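Local coordinates for protein polycyclic ketone monooxygenase (Myceliophthora thermophila, PDB 5MQ6) that inserts one oxygen atom beside the carbonyl group of ketones, polycyclic ones especially, giving esters or lactones with the help of FAD and NADPH, at residues L84-G89 with M111-G116; F245-W250 with V473-Y478. All coordinates share one frame; numbering follows the deposited sequence.

Contact 1: residues L84-G89 with M111-G116. With FAD (flavin-adenine dinucleotide), chain B.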
ATOM      1  N   LEU A  84      -7.496  13.590   4.958  1.00 17.16           N
ATOM      2  CA  LEU A  84      -6.559  13.636   3.846  1.00 18.55           C
ATOM      3  C   LEU A  84      -6.599  12.275   3.214  1.00 18.39           C
ATOM      4  O   LEU A  84      -6.284  11.258   3.854  1.00 19.55           O
ATOM      5  CB  LEU A  84      -5.148  13.976   4.319  1.00 22.42           C
ATOM      6  CG  LEU A  84      -4.052  14.348   3.329  1.00 24.11           C
ATOM      7  CD1 LEU A  84      -2.888  15.054   4.004  1.00 25.81           C
ATOM      8  CD2 LEU A  84      -3.439  13.100   2.742  1.00 25.34           C
ATOM      9  N   GLY A  85      -7.083  12.256   1.978  1.00 18.14           N
ATOM     10  CA  GLY A  85      -7.293  11.060   1.248  1.00 19.58           C
ATOM     11  C   GLY A  85      -8.764  10.712   1.055  1.00 18.11           C
ATOM     12  O   GLY A  85      -9.493  10.660   2.021  1.00 21.49           O
ATOM     13  N   ALA A  86      -9.120  10.395  -0.177  1.00 18.09           N
ATOM     14  CA  ALA A  86     -10.434  10.082  -0.600  1.00 18.63           C
ATOM     15  C   ALA A  86     -10.458   8.680  -1.272  1.00 18.90           C
ATOM     16  O   ALA A  86     -11.381   8.328  -2.032  1.00 15.41           O
ATOM     17  CB  ALA A  86     -10.893  11.164  -1.538  1.00 18.41           C
ATOM     18  N   GLY A  87      -9.466   7.855  -0.927  1.00 18.72           N
ATOM     19  CA  GLY A  87      -9.522   6.461  -1.302  1.00 17.75           C
ATOM     20  C   GLY A  87     -10.409   5.697  -0.318  1.00 17.82           C
ATOM     21  O   GLY A  87     -11.165   6.298   0.447  1.00 18.62           O
ATOM     22  N   TYR A  88     -10.330   4.363  -0.350  1.00 17.83           N
ATOM     23  CA  TYR A  88     -11.120   3.514   0.554  1.00 20.06           C
ATOM     24  C   TYR A  88     -10.874   3.862   2.017  1.00 19.47           C
ATOM     25  O   TYR A  88     -11.786   3.820   2.831  1.00 18.09           O
ATOM     26  CB  TYR A  88     -10.886   2.017   0.342  1.00 18.99           C
ATOM     27  CG  TYR A  88     -11.500   1.455  -0.907  1.00 22.36           C
ATOM     28  CD1 TYR A  88     -12.605   2.033  -1.532  1.00 25.99           C
ATOM     29  CD2 TYR A  88     -11.015   0.274  -1.467  1.00 20.26           C
ATOM     30  CE1 TYR A  88     -13.161   1.456  -2.711  1.00 22.33           C
ATOM     31  CE2 TYR A  88     -11.588  -0.277  -2.583  1.00 20.90           C
ATOM     32  CZ  TYR A  88     -12.659   0.299  -3.204  1.00 23.03           C
ATOM     33  OH  TYR A  88     -13.240  -0.313  -4.281  1.00 19.04           O
ATOM     34  N   GLY A  89      -9.658   4.205   2.359  1.00 19.43           N
ATOM     35  CA  GLY A  89      -9.387   4.615   3.719  1.00 20.04           C
ATOM     36  C   GLY A  89     -10.085   5.863   4.189  1.00 19.33           C
ATOM     37  O   GLY A  89     -10.704   5.872   5.229  1.00 21.14           O
ATOM     38  N   MET A 111     -12.946  16.292   2.736  1.00 16.02           N
ATOM     39  CA  MET A 111     -11.967  15.299   2.293  1.00 19.45           C
ATOM     40  C   MET A 111     -11.101  16.001   1.275  1.00 20.30           C
ATOM     41  O   MET A 111     -11.642  16.749   0.416  1.00 20.73           O
ATOM     42  CB  MET A 111     -12.625  14.043   1.682  1.00 19.84           C
ATOM     43  CG  MET A 111     -13.694  13.411   2.609  1.00 20.70           C
ATOM     44  SD  MET A 111     -14.527  12.011   1.806  1.00 22.79           S
ATOM     45  CE  MET A 111     -13.225  10.810   2.023  1.00 21.14           C
ATOM     46  N   VAL A 112      -9.787  15.802   1.394  1.00 15.58           N
ATOM     47  CA  VAL A 112      -8.820  16.447   0.507  1.00 17.60           C
ATOM     48  C   VAL A 112      -7.938  15.402  -0.109  1.00 18.94           C
ATOM     49  O   VAL A 112      -7.373  14.531   0.581  1.00 19.21           O
ATOM     50  CB  VAL A 112      -7.957  17.502   1.258  1.00 19.28           C
ATOM     51  CG1 VAL A 112      -7.036  18.319   0.331  1.00 17.88           C
ATOM     52  CG2 VAL A 112      -8.902  18.455   1.987  1.00 19.29           C
ATOM     53  N   ASP A 113      -7.759  15.507  -1.431  1.00 19.13           N
ATOM     54  CA  ASP A 113      -6.993  14.524  -2.163  1.00 16.57           C
ATOM     55  C   ASP A 113      -6.402  15.206  -3.403  1.00 17.17           C
ATOM     56  O   ASP A 113      -7.058  15.983  -4.082  1.00 18.38           O
ATOM     57  CB  ASP A 113      -7.923  13.378  -2.566  1.00 16.22           C
ATOM     58  CG  ASP A 113      -7.171  12.046  -2.880  1.00 19.29           C
ATOM     59  OD1 ASP A 113      -6.053  12.078  -3.441  1.00 19.39           O
ATOM     60  OD2 ASP A 113      -7.731  10.969  -2.576  1.00 18.52           O
ATOM     61  N   ALA A 114      -5.190  14.846  -3.732  1.00 17.72           N
ATOM     62  CA  ALA A 114      -4.504  15.229  -4.971  1.00 18.83           C
ATOM     63  C   ALA A 114      -5.144  14.570  -6.180  1.00 20.36           C
ATOM     64  O   ALA A 114      -5.075  15.109  -7.223  1.00 21.29           O
ATOM     65  CB  ALA A 114      -3.014  14.877  -4.895  1.00 19.05           C
ATOM     66  N   ALA A 115      -5.772  13.414  -6.053  1.00 21.34           N
ATOM     67  CA  ALA A 115      -6.514  12.828  -7.167  1.00 22.29           C
ATOM     68  C   ALA A 115      -7.630  13.690  -7.643  1.00 22.74           C
ATOM     69  O   ALA A 115      -8.151  14.538  -6.911  1.00 21.29           O
ATOM     70  CB  ALA A 115      -7.091  11.464  -6.776  1.00 22.51           C
ATOM     71  N   GLY A 116      -8.092  13.413  -8.856  1.00 24.21           N
ATOM     72  CA  GLY A 116      -9.223  14.171  -9.455  1.00 22.41           C
ATOM     73  C   GLY A 116     -10.614  13.720  -9.060  1.00 20.61           C
ATOM     74  O   GLY A 116     -11.669  14.294  -9.482  1.00 19.73           O
TER
HETATM   75  PA  FAD B 700      -4.867   5.401  -1.148  1.00 20.54           P
HETATM   76  O1A FAD B 700      -3.429   5.450  -1.546  1.00 23.30           O
HETATM   77  O2A FAD B 700      -5.853   4.511  -1.883  1.00 21.76           O
HETATM   78  O5B FAD B 700      -5.446   6.897  -1.208  1.00 23.73           O
HETATM   79  C5B FAD B 700      -4.738   7.939  -0.624  1.00 21.99           C
HETATM   80  C4B FAD B 700      -4.909   9.174  -1.484  1.00 23.15           C
HETATM   81  O4B FAD B 700      -4.355  10.274  -0.738  1.00 21.89           O
HETATM   82  C3B FAD B 700      -4.197   9.155  -2.834  1.00 22.37           C
HETATM   83  O3B FAD B 700      -5.052   9.651  -3.832  1.00 22.08           O
HETATM   84  C2B FAD B 700      -3.031  10.083  -2.638  1.00 23.45           C
HETATM   85  O2B FAD B 700      -2.631  10.712  -3.831  1.00 24.39           O
HETATM   86  C1B FAD B 700      -3.597  11.055  -1.624  1.00 21.95           C
HETATM   87  N9A FAD B 700      -2.577  11.789  -0.917  1.00 20.15           N
HETATM   88  C8A FAD B 700      -1.508  11.264  -0.251  1.00 23.62           C
HETATM   89  N7A FAD B 700      -0.787  12.272   0.228  1.00 21.85           N
HETATM   90  C5A FAD B 700      -1.337  13.448  -0.118  1.00 18.10           C
HETATM   91  C6A FAD B 700      -1.023  14.864   0.142  1.00 16.87           C
HETATM   92  N6A FAD B 700       0.024  15.307   0.807  1.00 17.32           N
HETATM   93  N1A FAD B 700      -1.911  15.696  -0.336  1.00 17.27           N
HETATM   94  C2A FAD B 700      -2.993  15.314  -1.054  1.00 14.50           C
HETATM   95  N3A FAD B 700      -3.363  14.090  -1.350  1.00 15.44           N
HETATM   96  C4A FAD B 700      -2.514  13.115  -0.898  1.00 18.09           C
HETATM   97  N1  FAD B 700      -4.043  -3.696  -1.205  1.00 22.31           N
HETATM   98  C2  FAD B 700      -4.795  -4.790  -0.851  1.00 27.80           C
HETATM   99  O2  FAD B 700      -5.030  -5.030   0.326  1.00 24.38           O
HETATM  100  N3  FAD B 700      -5.285  -5.613  -1.789  1.00 32.47           N
HETATM  101  C4  FAD B 700      -5.039  -5.375  -3.087  1.00 38.50           C
HETATM  102  O4  FAD B 700      -5.519  -6.158  -3.896  1.00 48.87           O
HETATM  103  C4X FAD B 700      -4.245  -4.234  -3.573  1.00 36.42           C
HETATM  104  N5  FAD B 700      -3.950  -3.970  -4.890  1.00 33.59           N
HETATM  105  C5X FAD B 700      -3.202  -2.876  -5.177  1.00 32.50           C
HETATM  106  C6  FAD B 700      -2.854  -2.566  -6.580  1.00 29.18           C
HETATM  107  C7  FAD B 700      -2.034  -1.357  -6.788  1.00 35.98           C
HETATM  108  C7M FAD B 700      -1.624  -0.939  -8.182  1.00 35.02           C
HETATM  109  C8  FAD B 700      -1.551  -0.502  -5.664  1.00 37.43           C
HETATM  110  C8M FAD B 700      -0.707   0.755  -5.867  1.00 41.20           C
HETATM  111  C9  FAD B 700      -1.887  -0.831  -4.366  1.00 35.71           C
HETATM  112  C9A FAD B 700      -2.686  -1.976  -4.086  1.00 35.80           C
HETATM  113  N10 FAD B 700      -2.973  -2.272  -2.743  1.00 29.98           N
HETATM  114  C10 FAD B 700      -3.775  -3.385  -2.475  1.00 27.45           C
HETATM  115  C1' FAD B 700      -2.562  -1.394  -1.624  1.00 33.28           C
HETATM  116  C2' FAD B 700      -3.599  -0.194  -1.616  1.00 32.49           C
HETATM  117  O2' FAD B 700      -2.876   1.045  -1.619  1.00 32.73           O
HETATM  118  C3' FAD B 700      -4.640  -0.236  -0.445  1.00 30.78           C
HETATM  119  O3' FAD B 700      -5.389  -1.451  -0.528  1.00 30.58           O
HETATM  120  C4' FAD B 700      -5.741   0.852  -0.432  1.00 29.20           C
HETATM  121  O4' FAD B 700      -6.331   1.178  -1.767  1.00 28.60           O
HETATM  122  C5' FAD B 700      -5.211   2.125   0.259  1.00 26.62           C
HETATM  123  O5' FAD B 700      -6.374   2.938   0.608  1.00 25.35           O
HETATM  124  P   FAD B 700      -5.968   4.357   1.276  1.00 23.91           P
HETATM  125  O1P FAD B 700      -7.255   5.246   1.113  1.00 25.67           O
HETATM  126  O2P FAD B 700      -5.333   4.024   2.633  1.00 26.20           O
HETATM  127  O3P FAD B 700      -4.711   4.927   0.379  1.00 22.70           O
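L84 and V112 are paired in parallel strands, their side chains on the sheet face that V183 also packs against, and the CA of L84 lies 3.5 Å from V112 O in a CA-H...O contact. With CG anti to the backbone N (chi1 -168°), L84 sends CD2 to the FAD adenine, 3.6 Å from C5A. G85 N then donates to V112 O at 2.7 Å; the positive phi of G85 (109°) would jam a side chain against the preceding carbonyl, hence glycine. Its own O meets the methyl CE of M111, whose chain bends at chi3. The two strands and helix 88-99 between them form the beta-alpha-beta unit of a Rossmann-type dinucleotide fold, with G85 and G87 in the GxGxxG turn and D113 as the acidic residue just past the second strand. A86 N donates to D113 OD2 at 2.8 Å, on the anti side and 32° out of the carboxylate plane, while A86 CB rests against the same oxygen. D113 OD1 accepts the ribose hydroxyl O3B of FAD at 2.7 Å and, from above the carboxylate plane, A115 N at 2.9 Å, closing an Asx turn. An alanine in place of D113 would probably leave the ribose hydroxyl and A86 N without their acceptor. G87 is the N-cap of the helix, and G89 N reaches the FAD phosphate oxygen O1P at 2.9 Å.

Contact 2: residues F245-W250 with V473-Y478. With NDP (NADPH dihydro-nicotinamide-adenine-dinucleotide phosphate), chain C.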
ATOM      1  N   PHE A 245       5.735   6.194 -20.018  1.00 36.00           N
ATOM      2  CA  PHE A 245       4.753   6.428 -19.019  1.00 37.48           C
ATOM      3  C   PHE A 245       4.897   5.415 -17.910  1.00 42.55           C
ATOM      4  O   PHE A 245       5.528   4.384 -18.107  1.00 38.87           O
ATOM      5  CB  PHE A 245       3.315   6.456 -19.584  1.00 37.86           C
ATOM      6  CG  PHE A 245       2.942   5.290 -20.420  1.00 43.98           C
ATOM      7  CD1 PHE A 245       2.367   4.165 -19.853  1.00 43.02           C
ATOM      8  CD2 PHE A 245       3.119   5.339 -21.801  1.00 41.75           C
ATOM      9  CE1 PHE A 245       1.997   3.100 -20.643  1.00 41.72           C
ATOM     10  CE2 PHE A 245       2.771   4.290 -22.582  1.00 40.52           C
ATOM     11  CZ  PHE A 245       2.200   3.160 -22.012  1.00 44.26           C
ATOM     12  N   HIS A 246       4.364   5.764 -16.735  1.00 34.50           N
ATOM     13  CA  HIS A 246       4.399   4.868 -15.580  1.00 30.24           C
ATOM     14  C   HIS A 246       3.051   4.162 -15.542  1.00 27.38           C
ATOM     15  O   HIS A 246       2.048   4.674 -15.988  1.00 29.70           O
ATOM     16  CB  HIS A 246       4.780   5.655 -14.301  1.00 29.40           C
ATOM     17  CG  HIS A 246       5.175   4.808 -13.115  1.00 23.68           C
ATOM     18  ND1 HIS A 246       4.267   4.060 -12.410  1.00 27.45           N
ATOM     19  CD2 HIS A 246       6.339   4.712 -12.425  1.00 32.19           C
ATOM     20  CE1 HIS A 246       4.863   3.454 -11.395  1.00 26.54           C
ATOM     21  NE2 HIS A 246       6.121   3.852 -11.363  1.00 29.76           N
ATOM     22  N   THR A 247       3.023   2.922 -15.099  1.00 25.50           N
ATOM     23  CA  THR A 247       1.780   2.171 -15.036  1.00 22.86           C
ATOM     24  C   THR A 247       0.715   2.839 -14.176  1.00 21.74           C
ATOM     25  O   THR A 247      -0.516   2.668 -14.359  1.00 21.98           O
ATOM     26  CB  THR A 247       2.090   0.755 -14.449  1.00 25.66           C
ATOM     27  OG1 THR A 247       2.792   0.839 -13.186  1.00 24.54           O
ATOM     28  CG2 THR A 247       3.023   0.003 -15.396  1.00 22.78           C
ATOM     29  N   ALA A 248       1.193   3.541 -13.151  1.00 21.25           N
ATOM     30  CA  ALA A 248       0.294   4.267 -12.216  1.00 25.62           C
ATOM     31  C   ALA A 248      -0.271   5.562 -12.867  1.00 31.79           C
ATOM     32  O   ALA A 248      -1.206   6.167 -12.361  1.00 29.78           O
ATOM     33  CB  ALA A 248       1.027   4.563 -10.934  1.00 24.49           C
ATOM     34  N   ARG A 249       0.308   5.972 -14.000  1.00 29.43           N
ATOM     35  CA  ARG A 249      -0.307   7.053 -14.812  1.00 29.96           C
ATOM     36  C   ARG A 249      -0.406   6.626 -16.312  1.00 31.42           C
ATOM     37  O   ARG A 249       0.275   7.233 -17.211  1.00 29.22           O
ATOM     38  CB  ARG A 249       0.488   8.348 -14.606  1.00 28.57           C
ATOM     39  CG  ARG A 249       0.785   8.707 -13.153  1.00 31.29           C
ATOM     40  CD  ARG A 249      -0.420   9.381 -12.441  1.00 32.39           C
ATOM     41  NE  ARG A 249      -0.064   9.813 -11.043  1.00 31.54           N
ATOM     42  CZ  ARG A 249      -0.085   9.053  -9.956  1.00 32.69           C
ATOM     43  NH1 ARG A 249      -0.405   7.793 -10.022  1.00 30.90           N
ATOM     44  NH2 ARG A 249       0.240   9.566  -8.752  1.00 43.66           N
ATOM     45  N   TRP A 250      -1.262   5.614 -16.571  1.00 28.57           N
ATOM     46  CA  TRP A 250      -1.290   4.975 -17.887  1.00 30.79           C
ATOM     47  C   TRP A 250      -1.715   5.924 -19.024  1.00 34.71           C
ATOM     48  O   TRP A 250      -2.716   6.605 -18.923  1.00 35.80           O
ATOM     49  CB  TRP A 250      -2.229   3.850 -17.905  1.00 30.32           C
ATOM     50  CG  TRP A 250      -2.074   2.934 -19.131  1.00 35.57           C
ATOM     51  CD1 TRP A 250      -2.830   2.949 -20.252  1.00 35.21           C
ATOM     52  CD2 TRP A 250      -1.132   1.855 -19.294  1.00 32.27           C
ATOM     53  NE1 TRP A 250      -2.438   1.969 -21.099  1.00 33.44           N
ATOM     54  CE2 TRP A 250      -1.385   1.287 -20.555  1.00 33.88           C
ATOM     55  CE3 TRP A 250      -0.105   1.327 -18.485  1.00 25.56           C
ATOM     56  CZ2 TRP A 250      -0.655   0.193 -21.044  1.00 36.57           C
ATOM     57  CZ3 TRP A 250       0.605   0.245 -18.926  1.00 33.02           C
ATOM     58  CH2 TRP A 250       0.346  -0.318 -20.216  1.00 35.74           C
ATOM     59  N   VAL A 473       7.342   1.471 -20.952  1.00 34.45           N
ATOM     60  CA  VAL A 473       6.433   1.415 -19.787  1.00 34.74           C
ATOM     61  C   VAL A 473       7.232   1.186 -18.522  1.00 35.50           C
ATOM     62  O   VAL A 473       8.042   0.298 -18.478  1.00 36.40           O
ATOM     63  CB  VAL A 473       5.443   0.231 -19.914  1.00 36.55           C
ATOM     64  CG1 VAL A 473       4.400   0.256 -18.813  1.00 33.88           C
ATOM     65  CG2 VAL A 473       4.738   0.268 -21.257  1.00 40.52           C
ATOM     66  N   LEU A 474       7.006   2.032 -17.521  1.00 35.61           N
ATOM     67  CA  LEU A 474       7.715   2.026 -16.257  1.00 32.47           C
ATOM     68  C   LEU A 474       6.746   1.456 -15.219  1.00 34.07           C
ATOM     69  O   LEU A 474       5.728   2.044 -14.849  1.00 30.70           O
ATOM     70  CB  LEU A 474       8.195   3.421 -15.860  1.00 36.24           C
ATOM     71  CG  LEU A 474       9.155   4.152 -16.837  1.00 39.67           C
ATOM     72  CD1 LEU A 474       9.616   5.508 -16.262  1.00 42.52           C
ATOM     73  CD2 LEU A 474      10.370   3.320 -17.227  1.00 38.22           C
ATOM     74  N   SER A 475       7.037   0.228 -14.841  1.00 34.31           N
ATOM     75  CA  SER A 475       6.293  -0.505 -13.842  1.00 33.55           C
ATOM     76  C   SER A 475       7.286  -0.709 -12.698  1.00 38.04           C
ATOM     77  O   SER A 475       7.555  -1.850 -12.249  1.00 37.64           O
ATOM     78  CB  SER A 475       5.860  -1.811 -14.477  1.00 33.85           C
ATOM     79  OG  SER A 475       5.486  -2.661 -13.510  1.00 41.00           O
ATOM     80  N   THR A 476       7.852   0.419 -12.259  1.00 34.06           N
ATOM     81  CA  THR A 476       8.940   0.449 -11.327  1.00 31.84           C
ATOM     82  C   THR A 476       8.459   0.845  -9.909  1.00 30.78           C
ATOM     83  O   THR A 476       9.264   1.045  -8.977  1.00 32.67           O
ATOM     84  CB  THR A 476      10.027   1.368 -11.848  1.00 32.61           C
ATOM     85  OG1 THR A 476       9.406   2.509 -12.436  1.00 30.37           O
ATOM     86  CG2 THR A 476      10.801   0.630 -12.953  1.00 35.85           C
ATOM     87  N   GLY A 477       7.159   0.914  -9.722  1.00 28.95           N
ATOM     88  CA  GLY A 477       6.654   0.900  -8.394  1.00 30.85           C
ATOM     89  C   GLY A 477       6.568   2.308  -7.835  1.00 31.43           C
ATOM     90  O   GLY A 477       6.517   3.266  -8.604  1.00 36.09           O
ATOM     91  N   TYR A 478       6.502   2.384  -6.506  1.00 31.94           N
ATOM     92  CA  TYR A 478       6.151   3.587  -5.714  1.00 30.21           C
ATOM     93  C   TYR A 478       7.132   3.744  -4.606  1.00 29.55           C
ATOM     94  O   TYR A 478       7.705   2.778  -4.146  1.00 31.05           O
ATOM     95  CB  TYR A 478       4.771   3.427  -5.032  1.00 29.36           C
ATOM     96  CG  TYR A 478       3.712   3.039  -6.000  1.00 29.36           C
ATOM     97  CD1 TYR A 478       3.642   1.724  -6.476  1.00 28.01           C
ATOM     98  CD2 TYR A 478       2.789   4.001  -6.520  1.00 30.46           C
ATOM     99  CE1 TYR A 478       2.669   1.349  -7.429  1.00 31.19           C
ATOM    100  CE2 TYR A 478       1.790   3.618  -7.470  1.00 28.52           C
ATOM    101  CZ  TYR A 478       1.738   2.287  -7.933  1.00 31.55           C
ATOM    102  OH  TYR A 478       0.778   1.850  -8.855  1.00 29.43           O
TER
HETATM  103  PA  NDP C 701       7.063  -2.944  -7.327  1.00 38.97           P
HETATM  104  O1A NDP C 701       7.902  -1.894  -6.519  1.00 46.64           O
HETATM  105  O2A NDP C 701       6.442  -4.162  -6.690  1.00 41.90           O
HETATM  106  O5B NDP C 701       7.946  -3.343  -8.608  1.00 42.74           O
HETATM  107  C5B NDP C 701       8.839  -2.452  -9.243  1.00 42.33           C
HETATM  108  C4B NDP C 701       9.630  -3.346 -10.175  1.00 45.16           C
HETATM  109  O4B NDP C 701      10.624  -2.562 -10.886  1.00 50.70           O
HETATM  110  C3B NDP C 701      10.354  -4.457  -9.407  1.00 36.94           C
HETATM  111  O3B NDP C 701      10.111  -5.716 -10.063  1.00 34.30           O
HETATM  112  C2B NDP C 701      11.780  -3.956  -9.467  1.00 41.16           C
HETATM  113  O2B NDP C 701      12.789  -4.997  -9.314  1.00 40.59           O
HETATM  114  C1B NDP C 701      11.828  -3.262 -10.810  1.00 42.36           C
HETATM  115  N9A NDP C 701      12.984  -2.367 -10.892  1.00 46.35           N
HETATM  116  C8A NDP C 701      13.355  -1.371 -10.024  1.00 54.53           C
HETATM  117  N7A NDP C 701      14.503  -0.789 -10.420  1.00 43.94           N
HETATM  118  C5A NDP C 701      14.841  -1.456 -11.553  1.00 46.79           C
HETATM  119  C6A NDP C 701      15.965  -1.376 -12.475  1.00 41.56           C
HETATM  120  N6A NDP C 701      16.903  -0.468 -12.232  1.00 39.73           N
HETATM  121  N1A NDP C 701      15.980  -2.225 -13.525  1.00 50.35           N
HETATM  122  C2A NDP C 701      15.011  -3.167 -13.761  1.00 51.54           C
HETATM  123  N3A NDP C 701      13.946  -3.330 -12.959  1.00 50.18           N
HETATM  124  C4A NDP C 701      13.850  -2.497 -11.865  1.00 47.49           C
HETATM  125  O3  NDP C 701       5.833  -2.219  -8.037  1.00 38.10           O
HETATM  126  PN  NDP C 701       4.405  -2.799  -8.609  1.00 39.29           P
HETATM  127  O1N NDP C 701       3.699  -1.551  -9.228  1.00 42.33           O
HETATM  128  O2N NDP C 701       4.611  -3.986  -9.524  1.00 32.70           O
HETATM  129  O5D NDP C 701       3.600  -3.306  -7.299  1.00 35.58           O
HETATM  130  C5D NDP C 701       3.470  -2.376  -6.170  1.00 40.16           C
HETATM  131  C4D NDP C 701       2.417  -2.848  -5.184  1.00 37.14           C
HETATM  132  O4D NDP C 701       1.093  -2.729  -5.753  1.00 48.07           O
HETATM  133  C3D NDP C 701       2.526  -4.362  -4.987  1.00 42.79           C
HETATM  134  O3D NDP C 701       3.731  -4.855  -4.288  1.00 30.83           O
HETATM  135  C2D NDP C 701       1.117  -4.716  -4.468  1.00 48.84           C
HETATM  136  O2D NDP C 701       0.962  -4.347  -3.058  1.00 58.83           O
HETATM  137  C1D NDP C 701       0.258  -3.914  -5.444  1.00 51.37           C
HETATM  138  P2B NDP C 701      13.340  -5.349  -7.830  1.00 42.95           P
HETATM  139  O1X NDP C 701      13.617  -3.983  -7.186  1.00 44.94           O
HETATM  140  O2X NDP C 701      14.657  -6.081  -7.978  1.00 47.17           O
HETATM  141  O3X NDP C 701      12.303  -6.274  -7.177  1.00 40.76           O
HETATM  142  O   HOH W   1       1.113   0.726 -11.202  1.00 31.07           O
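V473 is wedged among apolar groups at the tight end of this contact: its CG2 meets the tip of the F245 ring, 3.9 Å from CZ, and its CG1 touches both W250 CZ3 and T247 CG2. F245 CE1 in turn lies over one face of the W250 indole. The tightest carbon pair is T247 CG2 with S475 CB at 3.5 Å. F245 and H246 pair in parallel with V473 and L474, joined by the hydrogen bonds L474 N to F245 O at 2.8 Å and T247 N to L474 O at 2.9 Å. The H246 ring, swung anti to its backbone N (chi1 -166°), has L474 O over one face and turns an edge toward the face of Y478, centroids 6.0 Å apart and planes at 66°. Toward Y478 the packing is looser, and one water enters an otherwise buried contact. A248 CB leans on the phenol, and the water bridges T247 OG1 and Y478 OH, donating to the latter at 2.6 Å; the phenol oxygen is also bonded to N125. H246 ND1 accepts A248 N in the plane of the ring at 3.2 Å, which leaves NE2 to donate, weakly, to G477 O and to Q230 O. The imidazole thus ties its own turn to the loop whose G477 CA lies 3.2 Å from the NADPH pyrophosphate oxygen O3, so its bonding probably helps to set the backbone beside the cofactor.

In the fold
Contact 1 closes along the chain before contact 2 opens. Their centres are 20 Å apart and their nearest atoms about 7 Å, without touching. They belong to different sheets: strands 78-84 and 109-112 of contact 1 lie in the mixed FAD-binding sheet, whereas strand 244-246 of contact 2 is an outermost strand of the five-stranded parallel sheet. Its neighbour 471-474, brought back from more than 200 residues on, separates it from strand 271-275, which leads through a GxGxxA turn to helix 279-289 at the NADPH. Each sheet thus presents one dinucleotide, and Y478 of contact 2, lining both pockets, links the two cofactor sites.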